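Long-range contacts in Non-structural protein 2 (Bluetongue virus, PDB 1UTY), which binds single-stranded RNA, the chain described here being its amino-terminal RNA-binding domain: residues A[30-36]-A[46-52]; A[17-21]-A[60-64]; A[65-70]-A[95-101]; A[77-81]-A[129-133]; A[36-40]-A[84-88]. All coordinates share one frame; numbering follows the deposited sequence.

Interaction 1: residues A[30-36]-A[46-52]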
# COMPACT_ATOMS: atom_id res chain seq x y z
N SER A 30 17.20 -25.00 -6.09
CA SER A 30 18.16 -24.74 -7.17
C SER A 30 19.40 -23.99 -6.68
O SER A 30 20.25 -23.61 -7.48
CB SER A 30 17.49 -24.00 -8.32
OG SER A 30 16.17 -24.49 -8.50
N SER A 31 19.48 -23.81 -5.36
CA SER A 31 20.61 -23.17 -4.69
C SER A 31 20.81 -21.69 -5.10
O SER A 31 21.94 -21.20 -5.24
CB SER A 31 21.90 -24.00 -4.86
OG SER A 31 21.70 -25.35 -4.49
N GLN A 32 19.69 -20.99 -5.30
CA GLN A 32 19.74 -19.59 -5.66
C GLN A 32 19.03 -18.77 -4.57
O GLN A 32 18.09 -19.26 -3.95
CB GLN A 32 19.08 -19.35 -7.04
CG GLN A 32 19.71 -20.13 -8.19
CD GLN A 32 21.11 -19.62 -8.56
OE1 GLN A 32 21.53 -18.55 -8.11
NE2 GLN A 32 21.82 -20.40 -9.37
N PRO A 33 19.50 -17.55 -4.32
CA PRO A 33 18.83 -16.69 -3.33
C PRO A 33 17.46 -16.18 -3.80
O PRO A 33 16.53 -16.17 -3.00
CB PRO A 33 19.83 -15.54 -3.10
CG PRO A 33 20.87 -15.63 -4.18
CD PRO A 33 20.70 -16.93 -4.90
N TYR A 34 17.32 -15.80 -5.07
CA TYR A 34 16.04 -15.23 -5.53
C TYR A 34 15.24 -16.13 -6.44
O TYR A 34 15.80 -17.01 -7.13
CB TYR A 34 16.26 -13.90 -6.25
CG TYR A 34 17.07 -12.92 -5.45
CD1 TYR A 34 16.46 -12.09 -4.50
CD2 TYR A 34 18.45 -12.84 -5.63
CE1 TYR A 34 17.24 -11.19 -3.74
CE2 TYR A 34 19.22 -11.95 -4.87
CZ TYR A 34 18.61 -11.12 -3.94
OH TYR A 34 19.39 -10.26 -3.20
N CYS A 35 13.93 -15.90 -6.46
CA CYS A 35 13.12 -16.36 -7.58
C CYS A 35 12.67 -15.17 -8.41
O CYS A 35 11.90 -14.32 -7.93
CB CYS A 35 11.93 -17.18 -7.11
SG CYS A 35 11.14 -18.04 -8.47
N GLN A 36 13.16 -15.08 -9.65
CA GLN A 36 12.71 -14.02 -10.54
C GLN A 36 11.31 -14.29 -11.12
O GLN A 36 11.05 -15.36 -11.70
CB GLN A 36 13.71 -13.80 -11.68
CG GLN A 36 13.26 -12.75 -12.70
CD GLN A 36 14.21 -12.64 -13.90
OE1 GLN A 36 14.96 -13.58 -14.20
NE2 GLN A 36 14.16 -11.52 -14.61
N LYS A 46 12.15 -17.95 -12.76
CA LYS A 46 13.51 -18.48 -12.73
C LYS A 46 14.27 -18.12 -11.47
O LYS A 46 14.36 -16.95 -11.13
CB LYS A 46 14.32 -18.02 -13.95
CG LYS A 46 15.81 -18.33 -13.82
CD LYS A 46 16.56 -18.28 -15.14
CE LYS A 46 17.89 -19.05 -15.03
NZ LYS A 46 18.79 -18.88 -16.23
N PRO A 47 14.82 -19.13 -10.78
CA PRO A 47 15.75 -18.91 -9.67
C PRO A 47 17.02 -18.22 -10.18
O PRO A 47 17.61 -18.70 -11.14
CB PRO A 47 16.09 -20.34 -9.21
CG PRO A 47 15.00 -21.17 -9.70
CD PRO A 47 14.58 -20.57 -11.01
N VAL A 48 17.40 -17.12 -9.55
CA VAL A 48 18.58 -16.36 -9.98
C VAL A 48 19.48 -15.91 -8.82
O VAL A 48 19.06 -15.91 -7.66
CB VAL A 48 18.21 -15.15 -10.86
CG1 VAL A 48 17.72 -15.61 -12.21
CG2 VAL A 48 17.19 -14.24 -10.15
N LYS A 49 20.70 -15.50 -9.15
CA LYS A 49 21.67 -15.12 -8.14
C LYS A 49 21.43 -13.69 -7.65
O LYS A 49 21.72 -13.36 -6.49
CB LYS A 49 23.12 -15.30 -8.64
CG LYS A 49 23.46 -14.65 -10.00
CD LYS A 49 24.91 -14.94 -10.46
CE LYS A 49 24.98 -16.04 -11.51
NZ LYS A 49 26.40 -16.47 -11.89
N ASN A 50 20.92 -12.84 -8.53
CA ASN A 50 20.83 -11.42 -8.20
C ASN A 50 19.72 -10.66 -8.93
O ASN A 50 19.31 -11.05 -10.03
CB ASN A 50 22.21 -10.73 -8.37
CG ASN A 50 22.63 -10.60 -9.82
OD1 ASN A 50 23.30 -11.47 -10.36
ND2 ASN A 50 22.23 -9.50 -10.45
N PRO A 51 19.22 -9.59 -8.32
CA PRO A 51 18.26 -8.71 -9.00
C PRO A 51 18.93 -7.89 -10.12
O PRO A 51 20.11 -7.59 -10.06
CB PRO A 51 17.78 -7.78 -7.88
CG PRO A 51 18.87 -7.78 -6.90
CD PRO A 51 19.55 -9.12 -6.96
N GLU A 52 18.14 -7.55 -11.12
CA GLU A 52 18.61 -6.80 -12.27
C GLU A 52 18.27 -5.33 -12.06
O GLU A 52 17.42 -5.02 -11.22
CB GLU A 52 17.91 -7.31 -13.53
CG GLU A 52 18.18 -8.76 -13.85
CD GLU A 52 17.45 -9.23 -15.10
OE1 GLU A 52 16.38 -8.64 -15.44
OE2 GLU A 52 17.95 -10.18 -15.75
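Tyr34 and Val48 face each other as an antiparallel hydrogen-bonded pair. Tyr34 N gives its hydrogen to Val48 O at 3.1 Å, and Val48 N answers to Tyr34 O at 2.9 Å. Two residues on, the backbones of Gln36 and Lys46 make a second such pair, with Gln36 N to Lys46 O at 2.7 Å. Between them Cys35 and Pro47 form a non-hydrogen-bonded pair, a position where the missing N-H of the proline costs no bond between these strands; Pro47 CA instead points its hydrogen at Tyr34 O.

On the side of Tyr34 and Gln36, the CG2 methyl of Val48 lies against both of their CB atoms, 3.8 Å from that of Gln36. The Tyr34 ring turns its edge to the backbone beyond the strand, CE2 lying 3.3 Å from Lys49 O, while Pro51 CD approaches the same CE2 obliquely at 3.5 Å. These pairs form the rungs of a beta hairpin, strands 34-39 and 44-48, the latter outermost in the sheet of this chain. Before the strand, the Gln32 side chain crosses the Pro47 ring at about a right angle, Gln32 CG 3.8 Å from Pro47 CB, and Ser30 touches Pro47 CG while its OG is bonded to Ile26 O in the last turn of helix 22-29.

Further out, Gln36, extended with CG anti to the backbone N (chi1 177°), carries its amide past Val48 toward Glu52, but NE2 finds its hydrogen-bond partner in Asn11 OD1. Tyr34 OH reaches Pro145 O of the second subunit, whose Leu144 packs on the tyrosine.

Interaction 2: residues A[17-21]-A[60-64]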
# COMPACT_ATOMS: atom_id res chain seq x y z
N VAL A 17 13.61 -16.55 2.20
CA VAL A 17 14.67 -17.34 2.83
C VAL A 17 14.16 -18.59 3.57
O VAL A 17 14.85 -19.62 3.59
CB VAL A 17 15.57 -16.43 3.77
CG1 VAL A 17 16.30 -17.24 4.83
CG2 VAL A 17 16.58 -15.65 2.95
N THR A 18 12.97 -18.51 4.17
CA THR A 18 12.39 -19.67 4.86
C THR A 18 11.74 -20.63 3.88
O THR A 18 11.33 -21.72 4.26
CB THR A 18 11.39 -19.31 6.02
OG1 THR A 18 10.25 -18.62 5.50
CG2 THR A 18 12.01 -18.33 7.00
N ALA A 19 11.66 -20.22 2.61
CA ALA A 19 11.20 -21.10 1.53
C ALA A 19 9.83 -21.74 1.78
O ALA A 19 9.63 -22.92 1.50
CB ALA A 19 12.24 -22.17 1.23
N LYS A 20 8.90 -20.96 2.32
CA LYS A 20 7.54 -21.45 2.53
C LYS A 20 6.65 -21.10 1.33
O LYS A 20 5.55 -21.63 1.21
CB LYS A 20 6.93 -20.91 3.85
CG LYS A 20 7.76 -21.16 5.14
CD LYS A 20 8.07 -22.63 5.35
CE LYS A 20 8.55 -22.92 6.78
NZ LYS A 20 8.75 -24.39 6.90
N THR A 21 7.11 -20.22 0.44
CA THR A 21 6.40 -20.00 -0.82
C THR A 21 6.98 -20.89 -1.91
O THR A 21 8.15 -21.31 -1.82
CB THR A 21 6.46 -18.52 -1.29
OG1 THR A 21 7.79 -18.19 -1.71
CG2 THR A 21 6.14 -17.54 -0.17
N VAL A 60 9.99 -11.42 1.35
CA VAL A 60 8.82 -11.87 2.13
C VAL A 60 9.19 -12.94 3.15
O VAL A 60 10.19 -13.61 2.98
CB VAL A 60 7.62 -12.34 1.23
CG1 VAL A 60 7.25 -11.27 0.21
CG2 VAL A 60 7.90 -13.66 0.55
N PRO A 61 8.40 -13.07 4.22
CA PRO A 61 8.63 -14.11 5.24
C PRO A 61 7.86 -15.43 5.02
O PRO A 61 8.09 -16.39 5.76
CB PRO A 61 8.13 -13.43 6.51
CG PRO A 61 6.92 -12.63 6.00
CD PRO A 61 7.25 -12.22 4.57
N GLY A 62 6.98 -15.47 4.02
CA GLY A 62 6.14 -16.63 3.74
C GLY A 62 5.00 -16.29 2.78
O GLY A 62 4.98 -15.20 2.17
N PRO A 63 4.02 -17.19 2.67
CA PRO A 63 2.92 -17.00 1.71
C PRO A 63 2.06 -15.79 2.07
O PRO A 63 2.03 -15.37 3.23
CB PRO A 63 2.12 -18.31 1.80
CG PRO A 63 2.58 -19.01 3.02
CD PRO A 63 3.87 -18.41 3.48
N GLY A 64 1.36 -15.24 1.08
CA GLY A 64 0.62 -14.01 1.27
C GLY A 64 0.27 -13.31 -0.02
O GLY A 64 0.79 -13.62 -1.10
O HOH W 1 13.07 -14.06 3.17
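The methyl group of Thr21 presses on the peptide that links Gly62 to Pro63, and this is the tight part of the contact. CG2 lies 3.4 Å from Gly62 C and 3.6 Å from Pro63 N, a carbon set mainly against the flat backbone group. To one side, Val60 CG2 comes to 4.3 Å from the same methyl, and beside it Lys20 CB rests 4.0 Å from Pro63 CD. The carbonyl of Gly62 is held as well, since its oxygen takes a hydrogen bond from Tyr66 OH on the following strand. Lys20 contributes only the root of its side chain here: the chain bends at chi2 and carries its amino group away.

Toward the start of 17-21 the packing gives way to polar links at the surface. Thr18 OG1 makes a weak hydrogen bond to Pro61 O at 3.1 Å, both residues being exposed. Nearby, a water bridges the two backbones, accepting from Val17 N at 2.7 Å and donating to Val60 O at 2.9 Å. Solvent thus replaces direct contact between these two backbone groups. Overall, 18-21 and 60-63 run at 52° to each other.

One torsion divides the work of Thr21. With chi1 at 70°, OG1 sits between the backbone N and the carbonyl carbon, and CG2 is left to meet Gly62. The hydroxyl is thereby set for Gly24 N and is also hydrogen-bonded to Asp16 OD2. The loop at 60-64 is therefore packed against the threonine N-cap of helix 22-29.

Interaction 3: residues A[65-70]-A[95-101]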
# COMPACT_ATOMS: atom_id res chain seq x y z
N ALA A 65 -0.67 -12.37 0.09
CA ALA A 65 -1.00 -11.44 -0.96
C ALA A 65 -0.14 -10.19 -0.79
O ALA A 65 -0.18 -9.55 0.25
CB ALA A 65 -2.46 -11.07 -0.88
N TYR A 66 0.65 -9.86 -1.81
CA TYR A 66 1.56 -8.72 -1.76
C TYR A 66 1.33 -7.77 -2.95
O TYR A 66 1.33 -8.19 -4.10
CB TYR A 66 3.01 -9.19 -1.75
CG TYR A 66 3.35 -10.15 -0.64
CD1 TYR A 66 3.69 -9.69 0.62
CD2 TYR A 66 3.35 -11.54 -0.85
CE1 TYR A 66 4.01 -10.55 1.64
CE2 TYR A 66 3.69 -12.42 0.16
CZ TYR A 66 4.01 -11.90 1.41
OH TYR A 66 4.34 -12.72 2.45
N ARG A 67 1.13 -6.50 -2.64
CA ARG A 67 0.94 -5.49 -3.67
C ARG A 67 2.06 -4.48 -3.60
O ARG A 67 2.14 -3.70 -2.65
CB ARG A 67 -0.41 -4.80 -3.49
CG ARG A 67 -0.72 -3.69 -4.49
CD ARG A 67 -2.21 -3.34 -4.55
NE ARG A 67 -2.90 -4.11 -5.60
CZ ARG A 67 -4.23 -4.27 -5.69
NH1 ARG A 67 -5.05 -3.74 -4.77
NH2 ARG A 67 -4.74 -4.97 -6.71
N ILE A 68 2.94 -4.48 -4.59
CA ILE A 68 4.01 -3.50 -4.62
C ILE A 68 3.47 -2.18 -5.15
O ILE A 68 2.91 -2.14 -6.23
CB ILE A 68 5.20 -3.97 -5.46
CG1 ILE A 68 5.86 -5.19 -4.80
CG2 ILE A 68 6.21 -2.84 -5.64
CD1 ILE A 68 6.65 -6.07 -5.77
N GLN A 69 3.64 -1.10 -4.38
CA GLN A 69 3.12 0.20 -4.80
C GLN A 69 4.18 1.25 -5.11
O GLN A 69 4.80 1.87 -4.22
CB GLN A 69 2.06 0.72 -3.85
CG GLN A 69 0.69 0.67 -4.48
CD GLN A 69 -0.29 -0.12 -3.66
OE1 GLN A 69 0.11 -0.85 -2.76
NE2 GLN A 69 -1.58 0.04 -3.96
N ASP A 70 4.37 1.43 -6.40
CA ASP A 70 5.42 2.26 -6.93
C ASP A 70 4.80 3.37 -7.78
O ASP A 70 4.98 3.41 -9.00
CB ASP A 70 6.38 1.39 -7.73
CG ASP A 70 7.63 2.13 -8.13
OD1 ASP A 70 7.82 3.28 -7.65
OD2 ASP A 70 8.46 1.64 -8.94
N LYS A 95 -7.84 -8.89 -1.38
CA LYS A 95 -7.05 -8.03 -0.50
C LYS A 95 -5.56 -8.30 -0.74
O LYS A 95 -5.17 -9.43 -1.05
CB LYS A 95 -7.31 -8.39 0.99
CG LYS A 95 -8.67 -8.08 1.57
CD LYS A 95 -8.68 -8.16 3.13
CE LYS A 95 -9.89 -8.96 3.63
NZ LYS A 95 -10.65 -8.38 4.81
N PHE A 96 -4.73 -7.27 -0.51
CA PHE A 96 -3.28 -7.41 -0.52
C PHE A 96 -2.65 -6.63 0.61
O PHE A 96 -3.19 -5.62 1.05
CB PHE A 96 -2.70 -6.86 -1.83
CG PHE A 96 -3.22 -7.54 -3.03
CD1 PHE A 96 -4.43 -7.15 -3.59
CD2 PHE A 96 -2.52 -8.60 -3.57
CE1 PHE A 96 -4.92 -7.82 -4.69
CE2 PHE A 96 -3.00 -9.26 -4.64
CZ PHE A 96 -4.21 -8.89 -5.22
N GLU A 97 -1.48 -7.09 1.04
CA GLU A 97 -0.61 -6.25 1.83
C GLU A 97 0.06 -5.22 0.91
O GLU A 97 0.86 -5.57 0.04
CB GLU A 97 0.44 -7.09 2.53
CG GLU A 97 1.40 -6.26 3.36
CD GLU A 97 2.49 -7.08 4.01
OE1 GLU A 97 2.36 -8.33 4.09
OE2 GLU A 97 3.49 -6.48 4.45
N GLY A 98 -0.29 -3.94 1.10
CA GLY A 98 0.39 -2.84 0.44
C GLY A 98 1.85 -2.75 0.86
O GLY A 98 2.18 -2.41 1.98
N VAL A 99 2.73 -3.09 -0.06
CA VAL A 99 4.15 -3.10 0.22
C VAL A 99 4.71 -1.83 -0.41
O VAL A 99 4.39 -1.50 -1.57
CB VAL A 99 4.83 -4.35 -0.40
CG1 VAL A 99 6.33 -4.33 -0.17
CG2 VAL A 99 4.21 -5.63 0.17
N SER A 100 5.51 -1.11 0.37
CA SER A 100 6.20 0.08 -0.11
C SER A 100 7.54 -0.21 -0.82
O SER A 100 8.22 -1.22 -0.56
CB SER A 100 6.46 1.04 1.07
OG SER A 100 5.27 1.72 1.44
N VAL A 101 7.93 0.72 -1.68
CA VAL A 101 9.18 0.65 -2.39
C VAL A 101 10.14 1.64 -1.77
O VAL A 101 9.79 2.79 -1.55
CB VAL A 101 8.97 1.03 -3.88
CG1 VAL A 101 10.28 1.34 -4.56
CG2 VAL A 101 8.26 -0.08 -4.60
O HOH W 2 0.70 -10.23 3.04
O HOH W 3 5.98 3.09 -2.22
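The ring of Phe96 is the main bump of this contact, settling between the methyl of Ala65 and the guanidinium group of Arg67. Its CD2 side lies 3.7 Å from Ala65 CB. On the other side CD1 stands 3.5 Å above the centre of the guanidinium plane, and the two flat groups are tilted 34° to each other. Arg67 runs out with CG anti to its N (chi1 179°) and bends at chi3, which brings one face of the guanidinium over the CD1 corner of the ring; Ser76 OG and Glu92 hold its nitrogens from outside.

On the opposite face, Val99 puts CG2 at the edge of the Tyr66 ring, 4.1 Å from CD1. Beyond it, Val101 CG2 fits the hollow between Ile68 CG2, at 3.6 Å, and Asp70 CB, at 3.9 Å. Glu97 lies alongside Tyr66, and its carboxylate turns to the backbone N atoms of Met125 and Gly126.

Between these faces runs a backbone ladder of nearly straight bonds, twisted by 39° between the strand directions: Glu97 N to Ala65 O, Arg67 N to Glu97 O at 2.8 Å, Val99 N to Arg67 O at 2.7 Å, and Gln69 N to Val99 O. Past the last rung the strands part, and a water spans Gln69 O and Val101 N. This ladder is that of a parallel pair within a mixed beta sheet, strands 64-70 and 97-110 each having an antiparallel neighbour along its other edge.

Interaction 4: residues A[77-81]-A[129-133]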
# COMPACT_ATOMS: atom_id res chain seq x y z
N LEU A 77 0.69 -9.64 -6.34
CA LEU A 77 1.22 -11.00 -6.37
C LEU A 77 0.58 -11.88 -5.30
O LEU A 77 0.47 -11.49 -4.13
CB LEU A 77 2.73 -11.00 -6.18
CG LEU A 77 3.58 -10.16 -7.12
CD1 LEU A 77 3.98 -8.83 -6.42
CD2 LEU A 77 4.81 -10.96 -7.55
N MET A 78 0.15 -13.06 -5.74
CA MET A 78 -0.23 -14.12 -4.82
C MET A 78 0.90 -15.13 -4.73
O MET A 78 1.20 -15.83 -5.70
CB MET A 78 -1.51 -14.80 -5.30
CG MET A 78 -2.74 -13.93 -5.30
SD MET A 78 -3.10 -13.23 -3.67
CE MET A 78 -4.64 -12.49 -4.04
N LEU A 79 1.55 -15.18 -3.58
CA LEU A 79 2.61 -16.17 -3.37
C LEU A 79 2.12 -17.22 -2.41
O LEU A 79 1.92 -16.93 -1.22
CB LEU A 79 3.90 -15.51 -2.84
CG LEU A 79 4.39 -14.28 -3.60
CD1 LEU A 79 5.64 -13.71 -2.94
CD2 LEU A 79 4.62 -14.58 -5.13
N THR A 80 1.91 -18.43 -2.91
CA THR A 80 1.47 -19.51 -2.04
C THR A 80 2.57 -20.53 -1.91
O THR A 80 3.60 -20.40 -2.57
CB THR A 80 0.14 -20.17 -2.54
OG1 THR A 80 0.39 -20.95 -3.70
CG2 THR A 80 -0.87 -19.10 -2.99
N PRO A 81 2.36 -21.55 -1.06
CA PRO A 81 3.29 -22.68 -0.99
C PRO A 81 3.26 -23.48 -2.28
O PRO A 81 4.22 -24.18 -2.59
CB PRO A 81 2.73 -23.54 0.17
CG PRO A 81 1.75 -22.69 0.90
CD PRO A 81 1.24 -21.69 -0.11
N GLN A 129 -3.36 -13.10 3.77
CA GLN A 129 -3.32 -14.40 3.16
C GLN A 129 -3.71 -14.28 1.69
O GLN A 129 -4.45 -13.36 1.32
CB GLN A 129 -4.28 -15.36 3.86
CG GLN A 129 -3.88 -15.74 5.28
CD GLN A 129 -5.02 -16.41 6.02
OE1 GLN A 129 -5.58 -15.83 6.97
NE2 GLN A 129 -5.39 -17.61 5.59
N PRO A 130 -3.21 -15.20 0.87
CA PRO A 130 -3.56 -15.22 -0.55
C PRO A 130 -5.05 -15.52 -0.72
O PRO A 130 -5.63 -16.25 0.09
CB PRO A 130 -2.73 -16.39 -1.09
CG PRO A 130 -1.62 -16.57 -0.07
CD PRO A 130 -2.30 -16.31 1.22
N TYR A 131 -5.65 -14.95 -1.76
CA TYR A 131 -7.03 -15.21 -2.14
C TYR A 131 -8.06 -14.99 -1.04
O TYR A 131 -8.98 -15.78 -0.88
CB TYR A 131 -7.15 -16.61 -2.81
CG TYR A 131 -6.14 -16.79 -3.92
CD1 TYR A 131 -4.96 -17.52 -3.72
CD2 TYR A 131 -6.32 -16.17 -5.16
CE1 TYR A 131 -4.01 -17.65 -4.73
CE2 TYR A 131 -5.40 -16.30 -6.17
CZ TYR A 131 -4.24 -17.03 -5.95
OH TYR A 131 -3.32 -17.14 -6.96
N MET A 132 -7.91 -13.88 -0.31
CA MET A 132 -8.96 -13.37 0.57
C MET A 132 -9.77 -12.28 -0.16
O MET A 132 -9.20 -11.32 -0.68
CB MET A 132 -8.36 -12.80 1.87
CG MET A 132 -8.00 -13.84 2.99
SD MET A 132 -8.79 -15.49 2.97
CE MET A 132 -10.64 -15.03 3.09
N ARG A 133 -11.09 -12.45 -0.21
CA ARG A 133 -11.98 -11.47 -0.84
C ARG A 133 -11.78 -10.07 -0.26
O ARG A 133 -11.61 -9.92 0.95
CB ARG A 133 -13.44 -11.87 -0.63
CG ARG A 133 -14.06 -12.64 -1.78
CD ARG A 133 -15.48 -13.17 -1.47
NE ARG A 133 -15.96 -12.73 -0.15
CZ ARG A 133 -15.94 -13.48 0.95
NH1 ARG A 133 -15.49 -14.73 0.92
NH2 ARG A 133 -16.39 -12.97 2.10
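Met78 and Tyr131 form a Met-aromatic contact that joins the loop at 129-133 to strand 73-79. The sulfur stands almost exactly over the ring, SD being 4.4 Å from its centroid and 3° off the normal. CG lies over the same face nearer the rim, 3.9 Å from the centroid in a CH-pi contact, and CB touches Tyr131 OH at 3.4 Å. A bend at chi2 (-57°) folds the methionine so that CG and SD both lie on the ring. The sulfur also receives a weak hydrogen bond from Tyr131 N at 3.6 Å, while Pro130 CA packs against it at 3.7 Å.

Thr80 approaches the ring differently: its CG2 meets CE1 at the edge, 3.9 Å away, and leans on Pro130 CB at 3.8 Å. The tyrosine is fixed from outside too, its hydroxyl bonding to Glu85 OE1 and Trp94 meeting its ring edge-to-face. Trp91, Trp94 and Phe96 also touch Met78, so the methionine lies among several aromatic side chains from neighbouring loops, packed round a Met-aromatic pair of a strand residue and a loop tyrosine.

Interaction 5: residues A[36-40]-A[84-88]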
# COMPACT_ATOMS: atom_id res chain seq x y z
N GLN A 36 13.16 -15.08 -9.65
CA GLN A 36 12.71 -14.02 -10.54
C GLN A 36 11.31 -14.29 -11.12
O GLN A 36 11.05 -15.36 -11.70
CB GLN A 36 13.71 -13.80 -11.68
CG GLN A 36 13.26 -12.75 -12.70
CD GLN A 36 14.21 -12.64 -13.90
OE1 GLN A 36 14.96 -13.58 -14.20
NE2 GLN A 36 14.16 -11.52 -14.61
N ILE A 37 10.43 -13.29 -10.96
CA ILE A 37 9.15 -13.25 -11.68
C ILE A 37 9.15 -12.08 -12.66
O ILE A 37 9.24 -10.93 -12.26
CB ILE A 37 7.96 -13.14 -10.69
CG1 ILE A 37 8.06 -14.25 -9.65
CG2 ILE A 37 6.62 -13.18 -11.46
CD1 ILE A 37 7.07 -14.11 -8.52
N LYS A 38 9.05 -12.41 -13.94
CA LYS A 38 9.02 -11.41 -14.99
C LYS A 38 7.61 -11.32 -15.56
O LYS A 38 7.05 -12.32 -16.00
CB LYS A 38 10.01 -11.76 -16.10
CG LYS A 38 10.09 -10.71 -17.21
CD LYS A 38 11.41 -10.82 -17.98
CE LYS A 38 11.32 -11.86 -19.09
NZ LYS A 38 12.65 -12.06 -19.79
N ILE A 39 7.05 -10.11 -15.53
CA ILE A 39 5.71 -9.87 -16.07
C ILE A 39 5.84 -8.98 -17.29
O ILE A 39 6.58 -8.01 -17.26
CB ILE A 39 4.80 -9.20 -15.01
CG1 ILE A 39 4.63 -10.10 -13.80
CG2 ILE A 39 3.41 -8.91 -15.59
CD1 ILE A 39 4.13 -9.35 -12.59
N GLY A 40 5.15 -9.33 -18.38
CA GLY A 40 5.17 -8.51 -19.58
C GLY A 40 4.98 -9.29 -20.85
O GLY A 40 4.39 -10.36 -20.84
N VAL A 84 2.46 -19.31 -7.78
CA VAL A 84 2.65 -17.87 -7.87
C VAL A 84 1.70 -17.35 -8.94
O VAL A 84 1.56 -17.96 -10.00
CB VAL A 84 4.13 -17.48 -8.18
CG1 VAL A 84 4.73 -18.39 -9.23
CG2 VAL A 84 4.21 -16.08 -8.70
N GLU A 85 1.06 -16.22 -8.65
CA GLU A 85 0.21 -15.52 -9.60
C GLU A 85 0.48 -14.02 -9.52
O GLU A 85 0.60 -13.46 -8.43
CB GLU A 85 -1.26 -15.84 -9.36
CG GLU A 85 -2.09 -15.77 -10.62
CD GLU A 85 -3.56 -16.12 -10.43
OE1 GLU A 85 -4.02 -16.38 -9.29
OE2 GLU A 85 -4.26 -16.14 -11.46
N ALA A 86 0.60 -13.36 -10.67
CA ALA A 86 0.96 -11.94 -10.64
C ALA A 86 0.42 -11.10 -11.80
O ALA A 86 0.09 -11.61 -12.88
CB ALA A 86 2.47 -11.76 -10.50
N THR A 87 0.33 -9.81 -11.55
CA THR A 87 -0.23 -8.90 -12.52
C THR A 87 0.11 -7.46 -12.23
O THR A 87 0.32 -7.04 -11.07
CB THR A 87 -1.75 -9.10 -12.63
OG1 THR A 87 -2.26 -8.31 -13.70
CG2 THR A 87 -2.46 -8.53 -11.42
N THR A 88 0.12 -6.72 -13.32
CA THR A 88 0.50 -5.33 -13.36
C THR A 88 -0.77 -4.49 -13.42
O THR A 88 -0.72 -3.26 -13.36
CB THR A 88 1.36 -5.19 -14.62
OG1 THR A 88 2.74 -5.03 -14.23
CG2 THR A 88 1.02 -3.98 -15.39
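Ile37 and Val84 meet methyl to methyl, CD1 against CG2 at 3.5 Å, in a contact made mainly of aliphatic carbon. The two side chains run antiparallel, lying past one another. Ile37 has CG1 anti to the carbonyl carbon (chi1 -53°) and then runs straight on, so CD1 is the part that spans the gap; Val84 answers with the branch that stands anti to its backbone N. Ile39, with the same conformation, sets its own CD1 against Ala86 CB at 3.6 Å, and the Ala86 methyl is touched more loosely by Ile37 CG2 at 4.5 Å.

The axes of 36-39 and 84-87 come no closer than 8.0 Å, too far for backbone pairing, and differ in direction by 38°. The strands are near opposite ends of the strand order, yet they face each other across a layer of side chains, so the sheet curls over on itself in the manner of a beta sandwich. Ile75, Leu77 and Leu79 of strand 73-79, Ile12 and Val14 of strand 10-15 and Phe45 add further apolar groups to this layer.

Contacts with polar atoms lie toward the far end. Ile39 CD1 comes 4.0 Å from Thr87 N, and Ile39 CG2 lies 4.2 Å from Thr88 OG1, both without bonding.

Backbone hydrogen bonds are made to other partners: Ile37 pairs with Ile12 and Ile39 with Lys10, whereas Glu85 pairs with Met78.

In the fold
Interactions 1 and 3 are both strand pairings with backbone ladders and reach the second subunit: one antiparallel, its centre farthest out, about 16 Å from that of the chain, the other parallel and innermost, at about 6 Å. Interactions 1 and 5 share Gln36 and strand 34-39, which bonds along its edge in the first and packs through aliphatic methyls in the second, a surface contact. Strand 73-79 of interaction 4 lies between strands 64-70 and 84-87, Leu77 pairing with Tyr66 and Met78 with Glu85. The loop contact of interaction 2, with its weak bond and bridging water, lies partly at the surface; it joins interaction 4 through Gly64 N to Leu79 O and encloses interaction 1 along the chain.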